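Local atomic coordinates of O-methyltransferase (Burkholderia thailandensis, PDB entry 3MCZ), a protein that probably transfers a methyl group from S-adenosyl-L-methionine to a hydroxyl of an as yet unidentified substrate, working as a member of the dimeric O-methyltransferase family. Residues A[177-188]-A[201-210]; A[190-199]-A[221-231]. All coordinates share one frame; numbering follows the deposited sequence.

Contact 1: A[177-188]-A[201-210]; sequences FARARTVIDLAG and HPQLTGQIWD
Strands 182-186 and 205-210 run parallel, 4.7 Å apart at their closest and inclined by 17°, and their backbone bonds alternate from Thr-205 N to Arg-181 O at one end to Trp-209 N and Asp-185 O toward the other. On the face that carries Ile-184, Leu-186 and Trp-209, the indole is met by both neighbours, Ile-184 slanting across it and Leu-186 alongside, with CD2 on CE3. Ile-184 CG2, placed anti to the backbone N by a chi1 of -71°, sits 3.9 Å from the centroid of the five-membered ring of Trp-209, over its face, while CD1 reaches CZ2. The ring is kept from turning by its own strand: Trp-209 NE1 donates in the ring plane to Gln-207 OE1 at 2.9 Å, so its N-H finds an acceptor two residues back. Before the strands, on the side of Val-183, Leu-204 CD1 touches Phe-177 CD1 and Val-183 CG2. Phe-177 CB stands over the centre of the His-201 imidazole, 3.6 Å from the centroid, and His-201 NE2 is bonded to Ser-172 O. Two side chains tie the loop ends: Gln-203 NE2 donates to Ala-180 O at 3.1 Å, and Arg-181, bent at chi2 and chi3, sends NE to Gln-203 O at 3.0 Å. Their flexible chains bring a flat amide and a flat guanidinium to carbonyls at this end of the strand pair, where water 2 links Arg-181 NH2 to Gln-203 O. The chemistry thus divides: apolar and aromatic packing along the strands, polar clasps fixing the turns that lead into them.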
loop_
_atom_site.group_PDB
_atom_site.type_symbol
_atom_site.label_atom_id
_atom_site.label_comp_id
_atom_site.label_asym_id
_atom_site.label_seq_id
_atom_site.Cartn_x
_atom_site.Cartn_y
_atom_site.Cartn_z
ATOM N N PHE A 177 -22.679 26.322 22.402
ATOM C CA PHE A 177 -22.335 27.582 21.718
ATOM C C PHE A 177 -23.440 28.625 21.757
ATOM O O PHE A 177 -23.136 29.797 21.674
ATOM C CB PHE A 177 -21.921 27.330 20.261
ATOM C CG PHE A 177 -20.599 26.627 20.133
ATOM C CD1 PHE A 177 -19.430 27.229 20.577
ATOM C CD2 PHE A 177 -20.524 25.343 19.608
ATOM C CE1 PHE A 177 -18.229 26.569 20.514
ATOM C CE2 PHE A 177 -19.283 24.678 19.520
ATOM C CZ PHE A 177 -18.139 25.291 19.958
ATOM N N ALA A 178 -24.698 28.202 21.948
ATOM C CA ALA A 178 -25.875 29.070 21.744
ATOM C C ALA A 178 -25.867 30.264 22.711
ATOM O O ALA A 178 -26.201 31.360 22.312
ATOM C CB ALA A 178 -27.192 28.263 21.922
ATOM N N ARG A 179 -25.444 30.044 23.963
ATOM C CA ARG A 179 -25.424 31.101 24.977
ATOM C C ARG A 179 -23.993 31.528 25.358
ATOM O O ARG A 179 -23.794 32.284 26.316
ATOM C CB ARG A 179 -26.174 30.654 26.237
ATOM C CG ARG A 179 -27.650 30.253 26.066
ATOM C CD ARG A 179 -28.579 31.425 25.967
ATOM N NE ARG A 179 -30.004 31.033 25.939
ATOM C CZ ARG A 179 -31.000 31.816 25.499
ATOM N NH1 ARG A 179 -30.749 33.053 25.047
ATOM N NH2 ARG A 179 -32.263 31.373 25.505
ATOM N N ALA A 180 -23.013 31.007 24.630
ATOM C CA ALA A 180 -21.613 31.339 24.822
ATOM C C ALA A 180 -21.340 32.705 24.127
ATOM O O ALA A 180 -22.126 33.165 23.273
ATOM C CB ALA A 180 -20.752 30.267 24.229
ATOM N N ARG A 181 -20.265 33.366 24.544
ATOM C CA ARG A 181 -19.773 34.562 23.868
ATOM C C ARG A 181 -18.378 34.430 23.341
ATOM O O ARG A 181 -18.048 35.047 22.350
ATOM C CB ARG A 181 -19.812 35.754 24.824
ATOM C CG ARG A 181 -21.197 36.163 25.208
ATOM C CD ARG A 181 -22.044 36.550 23.991
ATOM N NE ARG A 181 -21.495 37.665 23.186
ATOM C CZ ARG A 181 -21.651 38.962 23.470
ATOM N NH1 ARG A 181 -22.332 39.361 24.548
ATOM N NH2 ARG A 181 -21.108 39.871 22.672
ATOM N N THR A 182 -17.536 33.661 24.031
ATOM C CA THR A 182 -16.137 33.560 23.658
ATOM C C THR A 182 -15.685 32.115 23.567
ATOM O O THR A 182 -16.148 31.250 24.333
ATOM C CB THR A 182 -15.226 34.268 24.667
ATOM O OG1 THR A 182 -15.494 33.756 25.985
ATOM C CG2 THR A 182 -15.441 35.818 24.608
ATOM N N VAL A 183 -14.788 31.890 22.608
ATOM C CA VAL A 183 -14.215 30.600 22.304
ATOM C C VAL A 183 -12.691 30.716 22.133
ATOM O O VAL A 183 -12.184 31.625 21.456
ATOM C CB VAL A 183 -14.761 30.019 20.967
ATOM C CG1 VAL A 183 -14.208 28.582 20.730
ATOM C CG2 VAL A 183 -16.246 30.037 20.907
ATOM N N ILE A 184 -11.971 29.754 22.687
ATOM C CA ILE A 184 -10.548 29.591 22.465
ATOM C C ILE A 184 -10.300 28.226 21.782
ATOM O O ILE A 184 -10.744 27.193 22.289
ATOM C CB ILE A 184 -9.804 29.710 23.801
ATOM C CG1 ILE A 184 -9.826 31.143 24.284
ATOM C CG2 ILE A 184 -8.402 29.181 23.688
ATOM C CD1 ILE A 184 -9.175 31.360 25.632
ATOM N N ASP A 185 -9.645 28.245 20.615
ATOM C CA ASP A 185 -9.301 27.027 19.832
ATOM C C ASP A 185 -7.791 26.751 20.023
ATOM O O ASP A 185 -6.926 27.428 19.433
ATOM C CB ASP A 185 -9.636 27.263 18.344
ATOM C CG ASP A 185 -9.702 25.976 17.505
ATOM O OD1 ASP A 185 -9.686 24.837 18.065
ATOM O OD2 ASP A 185 -9.798 26.115 16.250
ATOM N N LEU A 186 -7.485 25.765 20.843
ATOM C CA LEU A 186 -6.119 25.459 21.216
ATOM C C LEU A 186 -5.495 24.541 20.146
ATOM O O LEU A 186 -6.057 23.508 19.795
ATOM C CB LEU A 186 -6.063 24.815 22.602
ATOM C CG LEU A 186 -6.535 25.655 23.817
ATOM C CD1 LEU A 186 -6.654 24.730 25.057
ATOM C CD2 LEU A 186 -5.651 26.878 24.103
ATOM N N ALA A 187 -4.344 24.929 19.604
ATOM C CA ALA A 187 -3.737 24.123 18.553
ATOM C C ALA A 187 -4.681 24.133 17.355
ATOM O O ALA A 187 -4.799 23.129 16.633
ATOM C CB ALA A 187 -3.490 22.676 19.031
ATOM N N GLY A 188 -5.362 25.263 17.160
ATOM C CA GLY A 188 -6.475 25.340 16.223
ATOM C C GLY A 188 -6.060 25.154 14.781
ATOM O O GLY A 188 -6.879 24.755 13.940
ATOM N N HIS A 201 -22.855 31.202 14.690
ATOM C CA HIS A 201 -23.173 31.815 15.977
ATOM C C HIS A 201 -22.635 33.242 16.019
ATOM O O HIS A 201 -21.525 33.480 16.501
ATOM C CB HIS A 201 -22.571 30.972 17.119
ATOM C CG HIS A 201 -23.146 29.586 17.226
ATOM N ND1 HIS A 201 -24.383 29.321 17.781
ATOM C CD2 HIS A 201 -22.652 28.389 16.827
ATOM C CE1 HIS A 201 -24.609 28.017 17.742
ATOM N NE2 HIS A 201 -23.582 27.434 17.160
ATOM N N PRO A 202 -23.421 34.223 15.514
ATOM C CA PRO A 202 -22.898 35.581 15.302
ATOM C C PRO A 202 -22.474 36.315 16.569
ATOM O O PRO A 202 -21.742 37.303 16.484
ATOM C CB PRO A 202 -24.078 36.307 14.638
ATOM C CG PRO A 202 -24.949 35.272 14.148
ATOM C CD PRO A 202 -24.785 34.077 14.994
ATOM N N GLN A 203 -22.946 35.860 17.731
ATOM C CA GLN A 203 -22.559 36.464 19.000
ATOM C C GLN A 203 -21.157 36.100 19.470
ATOM O O GLN A 203 -20.675 36.651 20.471
ATOM C CB GLN A 203 -23.567 36.092 20.099
ATOM C CG GLN A 203 -23.361 34.741 20.775
ATOM C CD GLN A 203 -23.748 33.516 19.969
ATOM O OE1 GLN A 203 -24.243 33.576 18.822
ATOM N NE2 GLN A 203 -23.546 32.362 20.598
ATOM N N LEU A 204 -20.522 35.126 18.824
ATOM C CA LEU A 204 -19.245 34.603 19.312
ATOM C C LEU A 204 -18.042 35.384 18.720
ATOM O O LEU A 204 -18.051 35.796 17.564
ATOM C CB LEU A 204 -19.082 33.111 18.937
ATOM C CG LEU A 204 -20.014 32.069 19.557
ATOM C CD1 LEU A 204 -19.701 30.663 19.036
ATOM C CD2 LEU A 204 -19.902 32.092 21.065
ATOM N N THR A 205 -17.021 35.559 19.539
ATOM C CA THR A 205 -15.683 35.918 19.075
ATOM C C THR A 205 -14.706 34.818 19.507
ATOM O O THR A 205 -15.002 34.009 20.394
ATOM C CB THR A 205 -15.242 37.300 19.623
ATOM O OG1 THR A 205 -15.291 37.277 21.040
ATOM C CG2 THR A 205 -16.120 38.466 19.069
ATOM N N GLY A 206 -13.550 34.754 18.846
ATOM C CA GLY A 206 -12.687 33.596 18.947
ATOM C C GLY A 206 -11.221 33.951 19.005
ATOM O O GLY A 206 -10.803 35.007 18.510
ATOM N N GLN A 207 -10.444 33.092 19.654
ATOM C CA GLN A 207 -8.959 33.153 19.591
ATOM C C GLN A 207 -8.443 31.792 19.151
ATOM O O GLN A 207 -8.995 30.741 19.556
ATOM C CB GLN A 207 -8.362 33.498 20.945
ATOM C CG GLN A 207 -8.879 34.815 21.513
ATOM C CD GLN A 207 -8.217 35.190 22.822
ATOM O OE1 GLN A 207 -7.528 34.384 23.424
ATOM N NE2 GLN A 207 -8.403 36.426 23.250
ATOM N N ILE A 208 -7.427 31.814 18.290
ATOM C CA ILE A 208 -6.722 30.623 17.911
ATOM C C ILE A 208 -5.342 30.735 18.572
ATOM O O ILE A 208 -4.646 31.743 18.408
ATOM C CB ILE A 208 -6.537 30.491 16.363
ATOM C CG1 ILE A 208 -7.892 30.474 15.611
ATOM C CG2 ILE A 208 -5.781 29.213 16.044
ATOM C CD1 ILE A 208 -7.753 30.885 14.175
ATOM N N TRP A 209 -4.981 29.695 19.319
ATOM C CA TRP A 209 -3.691 29.559 20.035
ATOM C C TRP A 209 -2.943 28.410 19.387
ATOM O O TRP A 209 -3.330 27.252 19.541
ATOM C CB TRP A 209 -3.920 29.195 21.507
ATOM C CG TRP A 209 -4.581 30.278 22.377
ATOM C CD1 TRP A 209 -5.371 31.312 21.957
ATOM C CD2 TRP A 209 -4.493 30.400 23.797
ATOM N NE1 TRP A 209 -5.775 32.069 23.023
ATOM C CE2 TRP A 209 -5.246 31.539 24.168
ATOM C CE3 TRP A 209 -3.841 29.669 24.790
ATOM C CZ2 TRP A 209 -5.368 31.962 25.499
ATOM C CZ3 TRP A 209 -3.964 30.076 26.111
ATOM C CH2 TRP A 209 -4.719 31.225 26.453
ATOM N N ASP A 210 -1.866 28.716 18.669
ATOM C CA ASP A 210 -1.064 27.679 18.014
ATOM C C ASP A 210 0.369 28.185 17.756
ATOM O O ASP A 210 0.725 29.283 18.181
ATOM C CB ASP A 210 -1.730 27.248 16.700
ATOM C CG ASP A 210 -1.411 25.809 16.316
ATOM O OD1 ASP A 210 -0.390 25.246 16.815
ATOM O OD2 ASP A 210 -2.179 25.233 15.509
HETATM O O HOH W 1 -17.895 37.739 22.128
HETATM O O HOH W 2 -19.343 39.482 20.655
#

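Contact 2: A[190-199]-A[221-231]; sequences HGTYLAQVLR and TIHAHDLGGRV
Thr-221 OG1 donates to His-190 O at 2.7 Å, approaching from above the carbonyl plane; Ala-217 O, one turn back in helix 215-224, is also a partner of this hydroxyl, so two carbonyls share or compete for its proton. At the far end Arg-230 NH2 donates to Leu-198 O at 3.0 Å. NH1 adds a weak bond to the same oxygen and meets water 3, which donates to Arg-199 O. Arginine suits this place because its several N-H groups can serve carbonyls near the C-terminal end of helix 192-200; NH2 also bonds Leu-204 O, and Leu-198 CB lies over one guanidinium face. Between these grips, Ala-195 is the small residue that lets the segments come close. Its CB stands over the centre of the His-225 imidazole, 3.7 Å from the centroid and 5° off the normal, and touches Thr-221 CG2 at 3.6 Å. The imidazole is oriented by His-225 ND1, which donates to Thr-221 O at 2.8 Å, an oxygen that also accepts from His-225 N. Arg-199 NE lies at the ring's edge, 3.3 Å from His-225 CD2. Further in, Leu-227 splits its methyls, CD1 against Ala-195 and CD2 against Leu-198 CB, while Leu-194 CD2 and Val-231 CG1 meet tip to tip at 3.8 Å. Asp-226, with positive phi, is the C' residue of a Schellman motif that ends helix 215-224. Helix 192-200 packed against the end of helix 215-224 and the loop into strand 231-235, beside parallel strands, is characteristic of the Rossmann-like fold of S-adenosylmethionine-dependent methyltransferases.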
loop_
_atom_site.group_PDB
_atom_site.type_symbol
_atom_site.label_atom_id
_atom_site.label_comp_id
_atom_site.label_asym_id
_atom_site.label_seq_id
_atom_site.Cartn_x
_atom_site.Cartn_y
_atom_site.Cartn_z
ATOM N N HIS A 190 -5.374 24.999 11.122
ATOM C CA HIS A 190 -6.097 25.502 9.948
ATOM C C HIS A 190 -7.293 26.350 10.383
ATOM O O HIS A 190 -7.586 27.394 9.786
ATOM C CB HIS A 190 -6.525 24.367 9.008
ATOM C CG HIS A 190 -7.151 23.200 9.700
ATOM N ND1 HIS A 190 -8.475 23.186 10.077
ATOM C CD2 HIS A 190 -6.637 22.002 10.074
ATOM C CE1 HIS A 190 -8.751 22.031 10.662
ATOM N NE2 HIS A 190 -7.650 21.298 10.682
ATOM N N GLY A 191 -7.952 25.912 11.451
ATOM C CA GLY A 191 -8.934 26.735 12.137
ATOM C C GLY A 191 -10.353 26.567 11.646
ATOM O O GLY A 191 -11.210 27.435 11.906
ATOM N N THR A 192 -10.616 25.450 10.958
ATOM C CA THR A 192 -11.906 25.264 10.322
ATOM C C THR A 192 -13.013 25.088 11.364
ATOM O O THR A 192 -14.125 25.550 11.134
ATOM C CB THR A 192 -11.877 24.095 9.299
ATOM O OG1 THR A 192 -10.870 24.380 8.313
ATOM C CG2 THR A 192 -13.176 23.968 8.596
ATOM N N TYR A 193 -12.719 24.452 12.499
ATOM C CA TYR A 193 -13.762 24.274 13.516
ATOM C C TYR A 193 -14.194 25.651 14.040
ATOM O O TYR A 193 -15.381 25.954 14.085
ATOM C CB TYR A 193 -13.312 23.404 14.678
ATOM C CG TYR A 193 -13.014 21.940 14.329
ATOM C CD1 TYR A 193 -11.752 21.548 13.860
ATOM C CD2 TYR A 193 -13.977 20.963 14.487
ATOM C CE1 TYR A 193 -11.481 20.220 13.549
ATOM C CE2 TYR A 193 -13.727 19.628 14.167
ATOM C CZ TYR A 193 -12.471 19.257 13.702
ATOM O OH TYR A 193 -12.208 17.925 13.396
ATOM N N LEU A 194 -13.234 26.482 14.411
ATOM C CA LEU A 194 -13.585 27.781 14.986
ATOM C C LEU A 194 -14.345 28.654 14.005
ATOM O O LEU A 194 -15.350 29.257 14.366
ATOM C CB LEU A 194 -12.342 28.503 15.458
ATOM C CG LEU A 194 -12.641 29.850 16.117
ATOM C CD1 LEU A 194 -13.472 29.634 17.398
ATOM C CD2 LEU A 194 -11.377 30.576 16.429
ATOM N N ALA A 195 -13.864 28.711 12.759
ATOM C CA ALA A 195 -14.475 29.528 11.745
ATOM C C ALA A 195 -15.924 29.109 11.502
ATOM O O ALA A 195 -16.810 29.960 11.399
ATOM C CB ALA A 195 -13.653 29.464 10.432
ATOM N N GLN A 196 -16.179 27.803 11.408
ATOM C CA GLN A 196 -17.521 27.332 11.113
ATOM C C GLN A 196 -18.444 27.575 12.302
ATOM O O GLN A 196 -19.624 27.860 12.121
ATOM C CB GLN A 196 -17.509 25.854 10.727
ATOM C CG GLN A 196 -17.115 25.611 9.289
ATOM C CD GLN A 196 -18.318 25.454 8.386
ATOM O OE1 GLN A 196 -18.646 24.344 7.962
ATOM N NE2 GLN A 196 -18.992 26.555 8.098
ATOM N N VAL A 197 -17.898 27.453 13.503
ATOM C CA VAL A 197 -18.629 27.728 14.740
ATOM C C VAL A 197 -19.018 29.225 14.750
ATOM O O VAL A 197 -20.164 29.549 14.970
ATOM C CB VAL A 197 -17.785 27.386 16.002
ATOM C CG1 VAL A 197 -18.457 27.936 17.274
ATOM C CG2 VAL A 197 -17.582 25.825 16.148
ATOM N N LEU A 198 -18.071 30.124 14.471
ATOM C CA LEU A 198 -18.383 31.566 14.470
ATOM C C LEU A 198 -19.410 31.941 13.390
ATOM O O LEU A 198 -20.260 32.787 13.628
ATOM C CB LEU A 198 -17.109 32.411 14.364
ATOM C CG LEU A 198 -16.443 32.844 15.694
ATOM C CD1 LEU A 198 -16.438 31.706 16.721
ATOM C CD2 LEU A 198 -15.028 33.415 15.477
ATOM N N ARG A 199 -19.375 31.292 12.233
ATOM C CA ARG A 199 -20.292 31.622 11.135
ATOM C C ARG A 199 -21.726 31.412 11.545
ATOM O O ARG A 199 -22.603 32.220 11.243
ATOM C CB ARG A 199 -20.030 30.736 9.921
ATOM C CG ARG A 199 -18.824 31.167 9.080
ATOM C CD ARG A 199 -19.201 31.407 7.614
ATOM N NE ARG A 199 -18.811 30.281 6.758
ATOM C CZ ARG A 199 -19.586 29.237 6.446
ATOM N NH1 ARG A 199 -19.092 28.287 5.655
ATOM N NH2 ARG A 199 -20.846 29.135 6.897
ATOM N N THR A 221 -8.058 30.889 6.382
ATOM C CA THR A 221 -9.371 30.456 6.888
ATOM C C THR A 221 -10.203 31.639 7.390
ATOM O O THR A 221 -11.343 31.804 6.992
ATOM C CB THR A 221 -9.205 29.431 7.996
ATOM O OG1 THR A 221 -8.548 28.275 7.458
ATOM C CG2 THR A 221 -10.552 29.021 8.597
ATOM N N ILE A 222 -9.625 32.453 8.265
ATOM C CA ILE A 222 -10.332 33.611 8.838
ATOM C C ILE A 222 -10.889 34.544 7.772
ATOM O O ILE A 222 -12.055 34.910 7.835
ATOM C CB ILE A 222 -9.431 34.436 9.787
ATOM C CG1 ILE A 222 -9.091 33.658 11.055
ATOM C CG2 ILE A 222 -10.089 35.745 10.187
ATOM C CD1 ILE A 222 -7.884 34.255 11.798
ATOM N N HIS A 223 -10.052 34.954 6.810
ATOM C CA HIS A 223 -10.506 35.834 5.741
ATOM C C HIS A 223 -11.484 35.120 4.808
ATOM O O HIS A 223 -12.430 35.736 4.308
ATOM C CB HIS A 223 -9.317 36.374 4.925
ATOM C CG HIS A 223 -9.717 37.121 3.686
ATOM N ND1 HIS A 223 -9.646 36.567 2.421
ATOM C CD2 HIS A 223 -10.193 38.379 3.516
ATOM C CE1 HIS A 223 -10.049 37.454 1.530
ATOM N NE2 HIS A 223 -10.393 38.559 2.168
ATOM N N ALA A 224 -11.252 33.832 4.574
ATOM C CA ALA A 224 -12.111 33.031 3.696
ATOM C C ALA A 224 -13.550 32.996 4.195
ATOM O O ALA A 224 -14.483 32.957 3.388
ATOM C CB ALA A 224 -11.572 31.620 3.569
ATOM N N HIS A 225 -13.723 33.013 5.522
ATOM C CA HIS A 225 -15.052 33.045 6.128
ATOM C C HIS A 225 -15.512 34.446 6.547
ATOM O O HIS A 225 -16.519 34.581 7.238
ATOM C CB HIS A 225 -15.070 32.153 7.355
ATOM C CG HIS A 225 -14.817 30.708 7.070
ATOM N ND1 HIS A 225 -13.591 30.232 6.682
ATOM C CD2 HIS A 225 -15.619 29.621 7.195
ATOM C CE1 HIS A 225 -13.652 28.920 6.539
ATOM N NE2 HIS A 225 -14.872 28.522 6.851
ATOM N N ASP A 226 -14.775 35.481 6.151
ATOM C CA ASP A 226 -15.116 36.869 6.502
ATOM C C ASP A 226 -15.190 37.110 8.013
ATOM O O ASP A 226 -16.118 37.770 8.470
ATOM C CB ASP A 226 -16.469 37.286 5.897
ATOM C CG ASP A 226 -16.439 37.404 4.392
ATOM O OD1 ASP A 226 -15.496 38.025 3.835
ATOM O OD2 ASP A 226 -17.393 36.898 3.758
ATOM N N LEU A 227 -14.218 36.611 8.777
ATOM C CA LEU A 227 -14.277 36.703 10.248
ATOM C C LEU A 227 -13.197 37.625 10.838
ATOM O O LEU A 227 -12.848 37.519 12.023
ATOM C CB LEU A 227 -14.126 35.305 10.848
ATOM C CG LEU A 227 -15.238 34.311 10.530
ATOM C CD1 LEU A 227 -14.774 32.929 11.032
ATOM C CD2 LEU A 227 -16.581 34.740 11.172
ATOM N N GLY A 228 -12.689 38.541 10.015
ATOM C CA GLY A 228 -11.577 39.405 10.384
ATOM C C GLY A 228 -11.655 40.035 11.761
ATOM O O GLY A 228 -10.733 39.890 12.566
ATOM N N GLY A 229 -12.751 40.719 12.045
ATOM C CA GLY A 229 -12.883 41.377 13.337
ATOM C C GLY A 229 -13.355 40.487 14.479
ATOM O O GLY A 229 -13.644 40.991 15.551
ATOM N N ARG A 230 -13.457 39.179 14.270
ATOM C CA ARG A 230 -14.045 38.305 15.304
ATOM C C ARG A 230 -13.086 37.264 15.874
ATOM O O ARG A 230 -13.416 36.612 16.878
ATOM C CB ARG A 230 -15.290 37.640 14.742
ATOM C CG ARG A 230 -16.386 38.666 14.428
ATOM C CD ARG A 230 -17.593 38.011 13.805
ATOM N NE ARG A 230 -18.142 37.013 14.706
ATOM C CZ ARG A 230 -18.987 36.044 14.362
ATOM N NH1 ARG A 230 -19.360 35.881 13.092
ATOM N NH2 ARG A 230 -19.418 35.202 15.282
ATOM N N VAL A 231 -11.930 37.098 15.214
ATOM C CA VAL A 231 -10.923 36.100 15.583
ATOM C C VAL A 231 -9.576 36.780 15.693
ATOM O O VAL A 231 -9.225 37.656 14.879
ATOM C CB VAL A 231 -10.849 34.923 14.559
ATOM C CG1 VAL A 231 -9.902 33.828 15.035
ATOM C CG2 VAL A 231 -12.194 34.304 14.360
HETATM O O HOH W 3 -21.650 34.914 11.483
#

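Overall arrangement
From the N terminus, the chain passes through strand 182-186, helix 192-200, strand 205-210 and helix 215-224 before reaching strand 231-235. Contact 1 closes the first beta-alpha-beta crossover, pairing the strands on either side of helix 192-200. Contact 2 starts within that loop, on the helix itself, and closes beyond the second strand, so the two contacts cross rather than nest. Their centres are 10 Å apart, and Arg-230 joins them directly through its backbone O to Gly-206 N, while its side chain also reaches the turn before strand 205-210. Together they tie strands 231-235, 205-210 and 182-186, at one side of the mixed sheet, to the two helices packed on one of its faces.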